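Local coordinates for putative tryptophan halogenase (Xanthomonas campestris pv. campestris, PDB 6Y1W), which is thought to act as a flavin-dependent halogenase that uses FAD to halogenate a tryptophan-like aromatic substrate, and is seen here without its cofactor, at residues 87-92 and 262-267; 92-97 and 344-349; 105-110 and 141-146; 258-263 and 490-495. One frame throughout, in Å; residues are numbered along the deposited sequence.

Interaction 1: 87-92 and 262-267; sequences TFKVGI and TFTRAR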
# COMPACT_ATOMS: atom_id res chain seq x y z
N THR A 87 -11.72 27.65 -6.47
CA THR A 87 -11.78 27.87 -5.03
C THR A 87 -11.23 26.64 -4.32
O THR A 87 -10.96 25.61 -4.94
CB THR A 87 -13.23 28.16 -4.54
OG1 THR A 87 -14.04 26.99 -4.75
CG2 THR A 87 -13.87 29.37 -5.32
N PHE A 88 -11.09 26.74 -3.01
CA PHE A 88 -10.59 25.60 -2.25
C PHE A 88 -11.72 24.69 -1.78
O PHE A 88 -12.85 25.13 -1.54
CB PHE A 88 -9.77 26.08 -1.04
CG PHE A 88 -8.48 26.74 -1.43
CD1 PHE A 88 -7.36 25.97 -1.78
CD2 PHE A 88 -8.38 28.12 -1.49
CE1 PHE A 88 -6.17 26.56 -2.19
CE2 PHE A 88 -7.17 28.72 -1.90
CZ PHE A 88 -6.08 27.95 -2.24
N LYS A 89 -11.37 23.40 -1.63
CA LYS A 89 -12.32 22.39 -1.19
C LYS A 89 -11.69 21.60 -0.07
O LYS A 89 -10.57 21.11 -0.23
CB LYS A 89 -12.65 21.43 -2.35
CG LYS A 89 -13.54 20.25 -1.93
CD LYS A 89 -13.69 19.28 -3.08
CE LYS A 89 -14.41 17.99 -2.58
NZ LYS A 89 -14.18 16.85 -3.58
N VAL A 90 -12.40 21.44 1.06
CA VAL A 90 -11.92 20.61 2.16
C VAL A 90 -12.81 19.41 2.43
O VAL A 90 -12.50 18.61 3.33
CB VAL A 90 -11.71 21.42 3.45
CG1 VAL A 90 -10.64 22.48 3.25
CG2 VAL A 90 -13.04 22.06 3.90
N GLY A 91 -13.91 19.24 1.69
CA GLY A 91 -14.78 18.10 1.96
C GLY A 91 -16.06 18.19 1.15
O GLY A 91 -16.24 19.10 0.33
N ILE A 92 -16.95 17.23 1.41
CA ILE A 92 -18.26 17.11 0.76
C ILE A 92 -19.31 17.04 1.86
O ILE A 92 -19.20 16.20 2.77
CB ILE A 92 -18.37 15.85 -0.11
CG1 ILE A 92 -17.28 15.87 -1.21
CG2 ILE A 92 -19.73 15.75 -0.79
CD1 ILE A 92 -17.26 14.63 -2.11
N THR A 262 -16.48 26.20 1.48
CA THR A 262 -15.27 25.40 1.30
C THR A 262 -15.58 23.92 1.05
O THR A 262 -14.65 23.10 1.06
CB THR A 262 -14.35 25.50 2.51
OG1 THR A 262 -15.10 25.24 3.70
CG2 THR A 262 -13.67 26.94 2.61
N PHE A 263 -16.82 23.59 0.73
CA PHE A 263 -17.19 22.20 0.50
C PHE A 263 -18.03 22.10 -0.77
O PHE A 263 -18.65 23.06 -1.22
CB PHE A 263 -17.95 21.63 1.72
CG PHE A 263 -19.20 22.39 2.05
CD1 PHE A 263 -20.38 22.12 1.39
CD2 PHE A 263 -19.17 23.43 2.99
CE1 PHE A 263 -21.52 22.83 1.66
CE2 PHE A 263 -20.32 24.18 3.26
CZ PHE A 263 -21.48 23.88 2.60
N THR A 264 -18.02 20.90 -1.34
CA THR A 264 -18.98 20.50 -2.37
C THR A 264 -20.20 19.97 -1.65
O THR A 264 -20.06 19.29 -0.64
CB THR A 264 -18.35 19.41 -3.25
OG1 THR A 264 -17.26 19.97 -4.00
CG2 THR A 264 -19.41 18.78 -4.17
N ARG A 265 -21.40 20.31 -2.15
CA ARG A 265 -22.61 19.78 -1.53
C ARG A 265 -23.15 18.64 -2.37
O ARG A 265 -23.23 18.75 -3.60
CB ARG A 265 -23.66 20.88 -1.37
CG ARG A 265 -24.82 20.47 -0.44
CD ARG A 265 -25.72 21.68 -0.19
NE ARG A 265 -26.60 21.92 -1.33
CZ ARG A 265 -27.29 23.04 -1.52
NH1 ARG A 265 -27.18 24.03 -0.63
NH2 ARG A 265 -28.10 23.14 -2.58
N ALA A 266 -23.51 17.53 -1.70
CA ALA A 266 -24.12 16.35 -2.34
C ALA A 266 -25.44 16.10 -1.63
O ALA A 266 -25.46 15.48 -0.56
CB ALA A 266 -23.21 15.13 -2.22
N ARG A 267 -26.55 16.57 -2.22
CA ARG A 267 -27.83 16.56 -1.52
C ARG A 267 -28.72 15.48 -2.14
O ARG A 267 -29.21 15.66 -3.27
CB ARG A 267 -28.51 17.92 -1.63
CG ARG A 267 -29.91 17.93 -0.93
CD ARG A 267 -30.55 19.32 -1.07
NE ARG A 267 -29.89 20.22 -0.13
CZ ARG A 267 -30.16 21.52 -0.05
NH1 ARG A 267 -31.06 22.06 -0.88
NH2 ARG A 267 -29.54 22.26 0.86

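Interaction 2: 92-97 and 344-349; sequences IAFEHW and EPIEST. With BUD ((2S,3S)-butane-2,3-diol), chain J.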
# COMPACT_ATOMS: atom_id res chain seq x y z
N ILE A 92 -16.95 17.23 1.41
CA ILE A 92 -18.26 17.11 0.76
C ILE A 92 -19.31 17.04 1.86
O ILE A 92 -19.20 16.20 2.77
CB ILE A 92 -18.37 15.85 -0.11
CG1 ILE A 92 -17.28 15.87 -1.21
CG2 ILE A 92 -19.73 15.75 -0.79
CD1 ILE A 92 -17.26 14.63 -2.11
N ALA A 93 -20.35 17.88 1.77
CA ALA A 93 -21.45 17.80 2.71
C ALA A 93 -22.52 16.88 2.14
O ALA A 93 -23.10 17.17 1.08
CB ALA A 93 -22.02 19.19 3.00
N PHE A 94 -22.74 15.74 2.83
CA PHE A 94 -23.71 14.75 2.38
C PHE A 94 -25.01 14.97 3.12
O PHE A 94 -25.10 14.71 4.32
CB PHE A 94 -23.18 13.33 2.63
CG PHE A 94 -22.19 12.90 1.59
CD1 PHE A 94 -22.66 12.41 0.36
CD2 PHE A 94 -20.82 13.07 1.76
CE1 PHE A 94 -21.75 12.05 -0.68
CE2 PHE A 94 -19.91 12.69 0.74
CZ PHE A 94 -20.38 12.20 -0.48
N GLU A 95 -26.00 15.49 2.41
CA GLU A 95 -27.31 15.79 2.99
C GLU A 95 -28.35 14.78 2.54
O GLU A 95 -28.46 14.48 1.34
CB GLU A 95 -27.73 17.21 2.60
CG GLU A 95 -26.82 18.28 3.16
CD GLU A 95 -27.22 19.69 2.77
OE1 GLU A 95 -28.06 19.84 1.86
OE2 GLU A 95 -26.69 20.64 3.39
N HIS A 96 -29.11 14.23 3.52
CA HIS A 96 -30.27 13.37 3.28
C HIS A 96 -29.87 11.96 2.82
O HIS A 96 -30.70 11.25 2.23
CB HIS A 96 -31.28 13.96 2.26
CG HIS A 96 -31.88 15.29 2.65
ND1 HIS A 96 -32.67 15.47 3.77
CD2 HIS A 96 -31.87 16.47 1.99
CE1 HIS A 96 -33.07 16.74 3.81
NE2 HIS A 96 -32.61 17.36 2.74
N TRP A 97 -28.62 11.53 3.05
CA TRP A 97 -28.19 10.20 2.63
C TRP A 97 -28.50 9.16 3.70
O TRP A 97 -29.12 8.12 3.41
CB TRP A 97 -26.68 10.20 2.29
CG TRP A 97 -26.40 10.92 1.00
CD1 TRP A 97 -26.22 12.27 0.82
CD2 TRP A 97 -26.27 10.33 -0.31
NE1 TRP A 97 -26.03 12.55 -0.51
CE2 TRP A 97 -26.05 11.39 -1.22
CE3 TRP A 97 -26.33 9.02 -0.79
CZ2 TRP A 97 -25.90 11.18 -2.59
CZ3 TRP A 97 -26.20 8.81 -2.15
CH2 TRP A 97 -25.98 9.89 -3.04
N GLU A 344 -20.20 8.11 -11.27
CA GLU A 344 -20.80 9.42 -11.00
C GLU A 344 -19.96 10.26 -10.04
O GLU A 344 -19.15 9.73 -9.26
CB GLU A 344 -22.20 9.20 -10.41
CG GLU A 344 -22.15 8.68 -8.98
CD GLU A 344 -23.48 8.07 -8.59
OE1 GLU A 344 -24.40 8.82 -8.15
OE2 GLU A 344 -23.63 6.84 -8.77
N PRO A 345 -20.12 11.62 -10.07
CA PRO A 345 -19.17 12.49 -9.33
C PRO A 345 -19.46 12.65 -7.86
O PRO A 345 -19.17 13.70 -7.26
CB PRO A 345 -19.32 13.84 -10.06
CG PRO A 345 -20.74 13.85 -10.52
CD PRO A 345 -20.99 12.39 -10.97
N ILE A 346 -20.00 11.59 -7.24
CA ILE A 346 -20.41 11.67 -5.84
C ILE A 346 -19.22 11.84 -4.91
O ILE A 346 -19.37 12.43 -3.83
CB ILE A 346 -21.23 10.42 -5.49
CG1 ILE A 346 -21.82 10.51 -4.10
CG2 ILE A 346 -20.35 9.15 -5.54
CD1 ILE A 346 -22.76 9.32 -3.79
N GLU A 347 -18.03 11.36 -5.29
CA GLU A 347 -16.81 11.57 -4.52
C GLU A 347 -15.73 12.26 -5.34
O GLU A 347 -14.55 12.14 -5.04
CB GLU A 347 -16.27 10.23 -3.96
CG GLU A 347 -17.07 9.71 -2.75
CD GLU A 347 -16.81 10.47 -1.46
OE1 GLU A 347 -15.83 11.27 -1.40
OE2 GLU A 347 -17.60 10.29 -0.46
N SER A 348 -16.12 13.01 -6.39
CA SER A 348 -15.20 13.88 -7.13
C SER A 348 -13.97 13.13 -7.62
O SER A 348 -12.84 13.58 -7.44
CB SER A 348 -14.76 15.11 -6.30
OG SER A 348 -15.83 15.71 -5.53
N THR A 349 -14.19 12.00 -8.30
CA THR A 349 -13.09 11.14 -8.74
C THR A 349 -12.77 11.25 -10.24
O THR A 349 -11.81 10.62 -10.67
CB THR A 349 -13.37 9.67 -8.40
OG1 THR A 349 -14.71 9.29 -8.80
CG2 THR A 349 -13.19 9.40 -6.91
C1 BUD J . -37.22 16.16 0.88
O1 BUD J . -37.82 14.91 -1.14
C2 BUD J . -36.76 15.31 -0.30
O2 BUD J . -36.00 13.17 -0.88
C3 BUD J . -36.14 14.02 0.22
C4 BUD J . -34.75 14.27 0.80

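Interaction 3: 105-110 and 141-146; sequences IHSFGH and LELRAA. With BUD ((2S,3S)-butane-2,3-diol), chain H.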
# COMPACT_ATOMS: atom_id res chain seq x y z
N ILE A 105 -20.63 15.32 7.12
CA ILE A 105 -19.57 15.78 6.20
C ILE A 105 -18.52 14.69 6.06
O ILE A 105 -18.07 14.11 7.07
CB ILE A 105 -18.92 17.09 6.69
CG1 ILE A 105 -19.96 18.22 6.66
CG2 ILE A 105 -17.70 17.48 5.83
CD1 ILE A 105 -19.48 19.44 7.49
N HIS A 106 -18.11 14.44 4.81
CA HIS A 106 -16.96 13.60 4.49
C HIS A 106 -15.84 14.56 4.12
O HIS A 106 -15.84 15.11 3.02
CB HIS A 106 -17.28 12.67 3.33
CG HIS A 106 -16.12 11.84 2.88
ND1 HIS A 106 -16.11 11.18 1.67
CD2 HIS A 106 -14.92 11.62 3.46
CE1 HIS A 106 -14.95 10.55 1.54
NE2 HIS A 106 -14.20 10.82 2.59
N SER A 107 -14.87 14.71 5.02
CA SER A 107 -13.82 15.70 4.80
C SER A 107 -12.52 15.00 4.44
O SER A 107 -12.38 13.79 4.61
CB SER A 107 -13.61 16.57 6.05
OG SER A 107 -12.97 15.84 7.08
N PHE A 108 -11.56 15.79 3.97
CA PHE A 108 -10.19 15.33 3.91
C PHE A 108 -9.60 15.31 5.31
O PHE A 108 -10.28 15.59 6.31
CB PHE A 108 -9.37 16.23 2.97
CG PHE A 108 -9.97 16.36 1.59
CD1 PHE A 108 -10.43 15.24 0.91
CD2 PHE A 108 -10.07 17.61 0.99
CE1 PHE A 108 -10.99 15.36 -0.37
CE2 PHE A 108 -10.64 17.74 -0.28
CZ PHE A 108 -11.08 16.64 -0.96
N GLY A 109 -8.33 14.94 5.42
CA GLY A 109 -7.69 14.96 6.73
C GLY A 109 -7.93 13.68 7.54
O GLY A 109 -8.21 12.62 7.00
N HIS A 110 -7.79 13.80 8.86
CA HIS A 110 -7.90 12.65 9.74
C HIS A 110 -8.64 13.12 10.97
O HIS A 110 -8.47 14.26 11.41
CB HIS A 110 -6.53 12.08 10.15
CG HIS A 110 -6.60 10.72 10.78
ND1 HIS A 110 -6.81 9.56 10.04
CD2 HIS A 110 -6.53 10.33 12.07
CE1 HIS A 110 -6.85 8.52 10.86
NE2 HIS A 110 -6.68 8.96 12.10
N LEU A 141 -10.07 18.92 11.79
CA LEU A 141 -9.91 20.33 11.41
C LEU A 141 -10.55 20.62 10.05
O LEU A 141 -11.27 21.61 9.88
CB LEU A 141 -8.42 20.69 11.36
CG LEU A 141 -8.09 22.09 10.82
CD1 LEU A 141 -8.69 23.18 11.71
CD2 LEU A 141 -6.57 22.27 10.59
N GLU A 142 -10.27 19.78 9.05
CA GLU A 142 -10.82 20.09 7.73
C GLU A 142 -12.33 20.13 7.75
O GLU A 142 -12.96 20.96 7.07
CB GLU A 142 -10.33 19.06 6.70
CG GLU A 142 -8.88 19.27 6.30
CD GLU A 142 -7.86 18.63 7.26
OE1 GLU A 142 -8.21 18.14 8.36
OE2 GLU A 142 -6.67 18.57 6.87
N LEU A 143 -12.94 19.23 8.53
CA LEU A 143 -14.39 19.22 8.65
C LEU A 143 -14.88 20.52 9.28
O LEU A 143 -15.85 21.13 8.79
CB LEU A 143 -14.85 18.01 9.49
CG LEU A 143 -16.38 17.78 9.49
CD1 LEU A 143 -16.68 16.25 9.54
CD2 LEU A 143 -17.04 18.49 10.67
N ARG A 144 -14.22 20.96 10.35
CA ARG A 144 -14.62 22.22 10.96
C ARG A 144 -14.42 23.39 10.00
O ARG A 144 -15.21 24.35 10.01
CB ARG A 144 -13.84 22.44 12.25
CG ARG A 144 -14.27 21.49 13.39
CD ARG A 144 -15.65 21.85 13.93
NE ARG A 144 -15.55 23.17 14.58
CZ ARG A 144 -16.37 24.21 14.37
NH1 ARG A 144 -17.40 24.11 13.53
NH2 ARG A 144 -16.16 25.36 15.02
N ALA A 145 -13.39 23.33 9.15
CA ALA A 145 -13.20 24.39 8.16
C ALA A 145 -14.33 24.38 7.12
O ALA A 145 -14.69 25.43 6.56
CB ALA A 145 -11.84 24.24 7.48
N ALA A 146 -14.89 23.20 6.85
CA ALA A 146 -16.07 23.15 5.99
C ALA A 146 -17.24 23.81 6.67
O ALA A 146 -17.98 24.57 6.04
CB ALA A 146 -16.40 21.68 5.64
C1 BUD H . -9.86 11.81 -1.54
O1 BUD H . -11.66 11.06 -0.18
C2 BUD H . -10.39 10.68 -0.64
O2 BUD H . -9.81 9.38 1.36
C3 BUD H . -9.44 10.48 0.54
C4 BUD H . -8.02 10.23 0.00
O HOH W 1 -7.66 17.41 12.42
O HOH W 2 -7.02 16.36 9.84

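Interaction 4: 258-263 and 490-495; sequences GAPVTF and PPHAEF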
# COMPACT_ATOMS: atom_id res chain seq x y z
N GLY A 258 -23.55 34.60 -2.22
CA GLY A 258 -22.83 34.81 -0.99
C GLY A 258 -21.40 34.35 -1.18
O GLY A 258 -20.99 33.94 -2.27
N ALA A 259 -20.64 34.44 -0.10
CA ALA A 259 -19.26 34.03 -0.14
C ALA A 259 -19.17 32.54 -0.46
O ALA A 259 -20.04 31.75 -0.09
CB ALA A 259 -18.59 34.33 1.21
N PRO A 260 -18.11 32.14 -1.17
CA PRO A 260 -17.99 30.72 -1.54
C PRO A 260 -17.70 29.85 -0.33
O PRO A 260 -16.75 30.09 0.42
CB PRO A 260 -16.81 30.72 -2.53
CG PRO A 260 -15.98 31.94 -2.10
CD PRO A 260 -17.03 32.97 -1.71
N VAL A 261 -18.51 28.79 -0.16
CA VAL A 261 -18.22 27.80 0.88
C VAL A 261 -16.97 26.99 0.52
O VAL A 261 -16.42 27.12 -0.59
CB VAL A 261 -19.42 26.87 1.13
CG1 VAL A 261 -20.67 27.68 1.64
CG2 VAL A 261 -19.77 26.02 -0.14
N THR A 262 -16.48 26.20 1.48
CA THR A 262 -15.27 25.40 1.30
C THR A 262 -15.58 23.92 1.05
O THR A 262 -14.65 23.10 1.06
CB THR A 262 -14.35 25.50 2.51
OG1 THR A 262 -15.10 25.24 3.70
CG2 THR A 262 -13.67 26.94 2.61
N PHE A 263 -16.82 23.59 0.73
CA PHE A 263 -17.19 22.20 0.50
C PHE A 263 -18.03 22.10 -0.77
O PHE A 263 -18.65 23.06 -1.22
CB PHE A 263 -17.95 21.63 1.72
CG PHE A 263 -19.20 22.39 2.05
CD1 PHE A 263 -20.38 22.12 1.39
CD2 PHE A 263 -19.17 23.43 2.99
CE1 PHE A 263 -21.52 22.83 1.66
CE2 PHE A 263 -20.32 24.18 3.26
CZ PHE A 263 -21.48 23.88 2.60
N PRO A 490 -8.43 32.32 7.95
CA PRO A 490 -9.33 33.42 7.55
C PRO A 490 -10.56 32.91 6.82
O PRO A 490 -10.56 31.75 6.34
CB PRO A 490 -8.46 34.25 6.60
CG PRO A 490 -7.59 33.21 5.93
CD PRO A 490 -7.27 32.20 7.05
N PRO A 491 -11.57 33.75 6.65
CA PRO A 491 -12.67 33.42 5.74
C PRO A 491 -12.15 33.08 4.34
O PRO A 491 -11.20 33.70 3.84
CB PRO A 491 -13.53 34.69 5.73
CG PRO A 491 -13.16 35.40 7.03
CD PRO A 491 -11.72 35.09 7.26
N HIS A 492 -12.78 32.07 3.71
CA HIS A 492 -12.37 31.59 2.38
C HIS A 492 -12.20 32.74 1.39
O HIS A 492 -11.23 32.79 0.62
CB HIS A 492 -13.44 30.61 1.89
CG HIS A 492 -13.06 29.81 0.67
ND1 HIS A 492 -14.00 29.09 -0.03
CD2 HIS A 492 -11.86 29.56 0.09
CE1 HIS A 492 -13.40 28.46 -1.04
NE2 HIS A 492 -12.10 28.71 -0.97
N ALA A 493 -13.18 33.62 1.35
CA ALA A 493 -13.18 34.70 0.37
C ALA A 493 -12.00 35.63 0.59
O ALA A 493 -11.41 36.12 -0.37
CB ALA A 493 -14.48 35.50 0.46
N GLU A 494 -11.65 35.89 1.86
CA GLU A 494 -10.50 36.75 2.11
C GLU A 494 -9.21 36.08 1.64
O GLU A 494 -8.34 36.74 1.05
CB GLU A 494 -10.42 37.09 3.60
CG GLU A 494 -11.34 38.22 3.96
CD GLU A 494 -11.47 38.42 5.45
OE1 GLU A 494 -12.56 38.87 5.89
OE2 GLU A 494 -10.48 38.14 6.17
N PHE A 495 -9.08 34.78 1.86
CA PHE A 495 -7.89 34.10 1.40
C PHE A 495 -7.81 34.10 -0.12
O PHE A 495 -6.75 34.37 -0.69
CB PHE A 495 -7.84 32.67 1.97
CG PHE A 495 -6.52 32.03 1.74
CD1 PHE A 495 -5.41 32.39 2.52
CD2 PHE A 495 -6.33 31.15 0.69
CE1 PHE A 495 -4.15 31.83 2.27
CE2 PHE A 495 -5.09 30.60 0.43
CZ PHE A 495 -3.99 30.94 1.22

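Interaction 1: 87-92 and 262-267
Phe88 touches Thr262 first, its carbonyl oxygen lying against CA of the threonine, where two parts of the chain meet; past the break at Val90, strand 91-99 runs parallel beside 263-268 in a mixed sheet. Lys89 follows, a predicted active-site residue. Its CG lies anti to the backbone N (chi1 175°) and the chain beyond stays extended, passing Thr264 with CE 3.7 Å from OG1. The two polar ends have partners elsewhere: NZ of Lys89 bonds Ser348 OG and Thr62 O, while Thr264 OG1 bonds His164. At Val90 the backbone N gives a straight hydrogen bond to Thr262 O, 2.8 Å long with 165° at the hydrogen, and CG2 of Val90 leans on OG1 of Thr262 at 3.8 Å. Thr262 OG1 is itself bonded to Ala145 O. Gly91 returns the pairing the other way, its O accepting from Thr264 N at 3.0 Å. Ile92 then pairs with Thr264, their CA atoms 4.7 Å apart and their side chains on the same face of the sheet as that of Ala266. The CA of Ile92 also makes a C-H...O contact of 3.2 Å with Thr264 O. Further along, the branch methyl CG2 of Ile92 rests on CB of Ala266 at 3.8 Å.

Interaction 2: 92-97 and 344-349
Ile92 and Glu347 bring the two backbones closest, yet their CA atoms are still 7.8 Å apart, so strand 91-99 meets the irregular loop 344-349 by side chains reaching across. The ring of Phe94 sits centrally. Ile346 O approaches its edge near the ring plane, 3.5 Å from CZ, and Ile346 CG1 lies in plane beside CE1 at 3.8 Å. The side chains of Glu347 and Phe94 cross at about a right angle, and in Glu347 a bend about CB-CG (chi2 -75°) turns CD back. Glu347 OE2 lies 3.4 Å from Phe94 CZ, the ring and carboxylate planes being 33° apart. The same OE2 is hydrogen-bonded by His395 and His106, which fix the carboxylate. Ile92 CG2 lies over one face of the Phe94 ring, offset toward the rim; Ile92 CD1 points on to Ile346 O (3.5 Å) and Glu347 OE1 (3.7 Å). Beyond Phe94, the indole of Trp97 takes the tip of Ile346, CH2 to CD1 being 3.4 Å. Trp97 NE1 is bonded to Ala266 O. Glu347 is predicted to bind tryptophan. At the Phe94 edge, Ile346 O probably gains from weak attraction to the slightly positive ring hydrogens, while Ile346 packs on Phe94 and Trp97, beside the probable substrate site.

Interaction 3: 105-110 and 141-146
Phe108 and Glu142 meet through the backbone of the one and the chain of the other, Phe108 O lying 3.5 Å from Glu142 CB, while the Phe108 ring leads away from the helix. There its CE1 touches C1 of a bound butanediol at 3.9 Å, and the His106 ring lies near O1 of the same diol. The carboxylate of Glu142 lies against Gly109, OE1 being 3.6 Å from its CA. OE1 accepts a 2.6 Å hydrogen bond from a water that in turn accepts from His110 N, so a bridge links the carboxylate to the loop, and OE2 is bonded to Asn160 N. Leu141 N, in the first turn of the helix, gives its hydrogen to a second water. Ser107 puts OG between the backbone N and carbonyl carbon (chi1 73°), where it donates 2.8 Å to a lone pair of Phe108 O. That hydroxyl also rests on Leu143 CB. Leu143 CD1 reaches Ile105 CB at 3.7 Å, and Ile105 CD1 extends to Ala146. The axes of strand 105-107 and helix 141-146 approach to 8.0 Å, with 126° between their N-to-C directions. This is helix-on-sheet packing against strand 102-107 at the margin of the mixed sheet: CB of Ile105 and Ser107 points to the helix, that of His106 away; the His106 ring lines the diol pocket, close to the predicted active site.

Interaction 4: 258-263 and 490-495
Thr262 and His492 run alongside each other in opposite senses, the methyl CG2 of the threonine lying over one face of the imidazole. It makes a CH-pi contact, 3.7 Å from the ring centroid and 25° off the normal, displaced toward the rim above ND1 and CG. The ring edge is turned to the backbone instead: ND1 donates to Pro260 O at 3.0 Å, and more weakly to Val261 O at 3.2 Å. In the first of these bonds the nitrogen stands above the carbonyl plane, 56° out of it. CB of His492 points toward the loop, and the first torsion places CG anti to the backbone N (chi1 -168°). His492 is the first residue of helix 492-499, with Pro491 at its N-cap position, so the start of a helix near the C-terminus is fastened to the connection between strands 248-254 and 263-268. NE2, the other ring nitrogen, is bonded to Phe88 N, so both ring nitrogens are occupied. The Pro260 ring crosses His492 obliquely, CG being 4.0 Å from ND1. Next along the helix, Ala493 turns its methyl to the loop, where CB meets Pro260 CD at 4.2 Å and CB of Ala259 at 4.3 Å.

Interactions 1 and 2 share Ile92 and strand 91-99, their centres about 9 Å apart. Interaction 3 lies about 10 Å from interaction 1 on strand 102-107, the next strand in the same mixed sheet, and interaction 4 about 11 Å from interaction 1. Along the chain, interaction 3 falls wholly between the segments of interaction 1 and of interaction 2, whereas 1 and 2 interleave; interaction 4 brings helix 492-499 to the loop that leads into strand 263-268, sharing Thr262 and Phe263 with interaction 1. A hydrogen bond from Ile92 N to His106 O joins interactions 1 and 2 to 3. The contacts lie around the predicted catalytic lysine on strand 87-89 and the predicted tryptophan-binding glutamate in the 344-349 loop.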